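Local coordinates for protein cleavage stimulation factor 77 (Encephalitozoon cuniculi, PDB 2UY1) that forms a homodimer and probably binds mRNA as part of CstF, the cleavage stimulation factor of pre-mRNA 3'-end processing, at residues P339-S344 / E359-L364. Residue numbers count along the deposited sequence, not the author numbering.
Sequences PYNIFS and EFFLFL
Two helices that run almost antiparallel can be packed mainly through interleaved aromatic rings, and segments 339-344 and 359-364 illustrate how. Both are regular alpha-helix; their axes come within 10.7 Å at 166°, and the closest backbone register pairs Phe343 with Phe360, CA to CA 6.2 Å. Phe343 enters the hollow lined by Glu359, Phe360 and Phe363, its CZ 3.9 Å from Glu359 O; Phe360 lies in the one lined by Tyr340, Phe343 and Ser344. The CA-to-CB bond of Phe343 (chi1 -89°) points toward the other helix and that of Phe360 (chi1 t) sideways; the ring planes lie 8° from parallel with centroids 4.7 Å apart but slid until they barely overlap. The slip brings aliphatic carbons over the rings: Phe343 CB sits 3.3 Å from the Phe360 centroid, almost on its normal, and Phe360 CA lies 3.8 Å from the Phe343 centroid, a reciprocal pair of CH-pi contacts. The pairing is consistent with a junction between successive HAT repeats, TPR-like hairpins stacked into a solenoid, the second helix of one (337-349) packing on the first of the next (354-367). Neighbouring helices close the flanks: helix 319-333 covers Pro339 and Phe343, and helix 370-379 covers Phe360 and Leu364. Beyond the central pair, the edge of Phe360 meets the face of Tyr340 (chi1 t), centroids 5.3 Å apart and planes at 68°, while Leu364 CD2 reaches the rim of that tyrosine at CD1, 4.2 Å away. Ser344 OG, hydrogen-bonded to Tyr340 O at 2.7 Å, lies 3.7 Å from Phe360 CZ. Phe363 (chi1 t) wedges obliquely between Phe343 and Pro339, its CD2 3.3 Å from Phe343 CE1 and its CZ 3.9 Å from Pro339 CB.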
loop_
_atom_site.group_PDB
_atom_site.type_symbol
_atom_site.label_atom_id
_atom_site.label_comp_id
_atom_site.label_asym_id
_atom_site.label_seq_id
_atom_site.Cartn_x
_atom_site.Cartn_y
_atom_site.Cartn_z
ATOM N N PRO B 339 14.726 23.376 4.573
ATOM C CA PRO B 339 14.317 22.210 3.727
ATOM C C PRO B 339 13.528 22.597 2.482
ATOM O O PRO B 339 13.699 21.957 1.444
ATOM C CB PRO B 339 13.506 21.292 4.666
ATOM C CG PRO B 339 13.252 22.054 5.916
ATOM C CD PRO B 339 14.232 23.253 5.960
ATOM N N TYR B 340 12.702 23.635 2.578
ATOM C CA TYR B 340 11.960 24.102 1.412
ATOM C C TYR B 340 12.938 24.476 0.298
ATOM O O TYR B 340 12.745 24.152 -0.886
ATOM C CB TYR B 340 11.122 25.332 1.769
ATOM C CG TYR B 340 10.328 25.847 0.595
ATOM C CD1 TYR B 340 9.003 25.467 0.435
ATOM C CD2 TYR B 340 10.899 26.709 -0.379
ATOM C CE1 TYR B 340 8.262 25.924 -0.603
ATOM C CE2 TYR B 340 10.137 27.168 -1.489
ATOM C CZ TYR B 340 8.801 26.776 -1.568
ATOM O OH TYR B 340 7.971 27.190 -2.600
ATOM N N ASN B 341 13.987 25.181 0.685
ATOM C CA ASN B 341 14.995 25.630 -0.246
ATOM C C ASN B 341 15.845 24.511 -0.780
ATOM O O ASN B 341 16.131 24.515 -1.941
ATOM C CB ASN B 341 15.770 26.842 0.304
ATOM C CG ASN B 341 14.844 28.051 0.467
ATOM O OD1 ASN B 341 14.975 29.035 -0.223
ATOM N ND2 ASN B 341 13.844 27.928 1.323
ATOM N N ILE B 342 16.163 23.515 0.042
ATOM C CA ILE B 342 16.921 22.350 -0.455
ATOM C C ILE B 342 16.103 21.508 -1.436
ATOM O O ILE B 342 16.602 21.099 -2.488
ATOM C CB ILE B 342 17.462 21.506 0.736
ATOM C CG1 ILE B 342 18.319 22.386 1.638
ATOM C CG2 ILE B 342 18.156 20.277 0.241
ATOM C CD1 ILE B 342 18.816 21.763 2.896
ATOM N N PHE B 343 14.828 21.269 -1.108
ATOM C CA PHE B 343 13.906 20.550 -2.027
ATOM C C PHE B 343 13.742 21.326 -3.352
ATOM O O PHE B 343 13.734 20.719 -4.426
ATOM C CB PHE B 343 12.515 20.438 -1.406
ATOM C CG PHE B 343 12.269 19.215 -0.542
ATOM C CD1 PHE B 343 11.951 19.378 0.791
ATOM C CD2 PHE B 343 12.194 17.930 -1.095
ATOM C CE1 PHE B 343 11.706 18.261 1.603
ATOM C CE2 PHE B 343 11.911 16.797 -0.283
ATOM C CZ PHE B 343 11.680 16.971 1.077
ATOM N N SER B 344 13.572 22.650 -3.246
ATOM C CA SER B 344 13.401 23.566 -4.392
ATOM C C SER B 344 14.632 23.526 -5.314
ATOM O O SER B 344 14.473 23.276 -6.514
ATOM C CB SER B 344 13.136 25.005 -3.904
ATOM O OG SER B 344 11.880 25.133 -3.216
ATOM N N GLU B 359 7.825 13.634 -2.696
ATOM C CA GLU B 359 8.397 13.672 -1.372
ATOM C C GLU B 359 8.421 15.084 -0.868
ATOM O O GLU B 359 8.298 15.227 0.303
ATOM C CB GLU B 359 9.824 13.092 -1.321
ATOM C CG GLU B 359 9.957 11.573 -1.500
ATOM C CD GLU B 359 9.325 10.739 -0.377
ATOM O OE1 GLU B 359 9.385 11.201 0.763
ATOM O OE2 GLU B 359 8.767 9.629 -0.632
ATOM N N PHE B 360 8.587 16.089 -1.751
ATOM C CA PHE B 360 8.521 17.528 -1.383
ATOM C C PHE B 360 7.085 17.899 -0.992
ATOM O O PHE B 360 6.905 18.541 -0.002
ATOM C CB PHE B 360 8.908 18.413 -2.582
ATOM C CG PHE B 360 9.147 19.899 -2.274
ATOM C CD1 PHE B 360 9.155 20.400 -0.994
ATOM C CD2 PHE B 360 9.431 20.793 -3.341
ATOM C CE1 PHE B 360 9.391 21.740 -0.734
ATOM C CE2 PHE B 360 9.652 22.118 -3.098
ATOM C CZ PHE B 360 9.611 22.609 -1.806
ATOM N N PHE B 361 6.098 17.557 -1.811
ATOM C CA PHE B 361 4.739 17.904 -1.479
ATOM C C PHE B 361 4.294 17.270 -0.191
ATOM O O PHE B 361 3.692 17.935 0.635
ATOM C CB PHE B 361 3.767 17.623 -2.623
ATOM C CG PHE B 361 2.313 17.768 -2.207
ATOM C CD1 PHE B 361 1.787 19.054 -1.894
ATOM C CD2 PHE B 361 1.507 16.637 -2.059
ATOM C CE1 PHE B 361 0.442 19.227 -1.426
ATOM C CE2 PHE B 361 0.141 16.794 -1.614
ATOM C CZ PHE B 361 -0.359 18.134 -1.320
ATOM N N LEU B 362 4.598 16.006 0.006
ATOM C CA LEU B 362 4.028 15.252 1.146
ATOM C C LEU B 362 4.731 15.624 2.436
ATOM O O LEU B 362 4.160 15.583 3.531
ATOM C CB LEU B 362 4.109 13.745 0.940
ATOM C CG LEU B 362 3.237 13.129 -0.177
ATOM C CD1 LEU B 362 3.585 11.672 -0.309
ATOM C CD2 LEU B 362 1.675 13.298 0.006
ATOM N N PHE B 363 6.007 15.985 2.287
ATOM C CA PHE B 363 6.772 16.562 3.382
ATOM C C PHE B 363 6.116 17.883 3.772
ATOM O O PHE B 363 5.941 18.181 4.925
ATOM C CB PHE B 363 8.213 16.877 2.942
ATOM C CG PHE B 363 8.960 17.740 3.934
ATOM C CD1 PHE B 363 9.461 17.190 5.132
ATOM C CD2 PHE B 363 9.201 19.073 3.672
ATOM C CE1 PHE B 363 10.157 18.005 6.063
ATOM C CE2 PHE B 363 9.872 19.902 4.607
ATOM C CZ PHE B 363 10.343 19.367 5.807
ATOM N N LEU B 364 5.823 18.760 2.830
ATOM C CA LEU B 364 5.235 20.049 3.309
ATOM C C LEU B 364 3.840 19.824 3.982
ATOM O O LEU B 364 3.442 20.481 4.942
ATOM C CB LEU B 364 5.105 21.021 2.124
ATOM C CG LEU B 364 6.430 21.550 1.541
ATOM C CD1 LEU B 364 6.138 22.403 0.305
ATOM C CD2 LEU B 364 7.207 22.393 2.588
#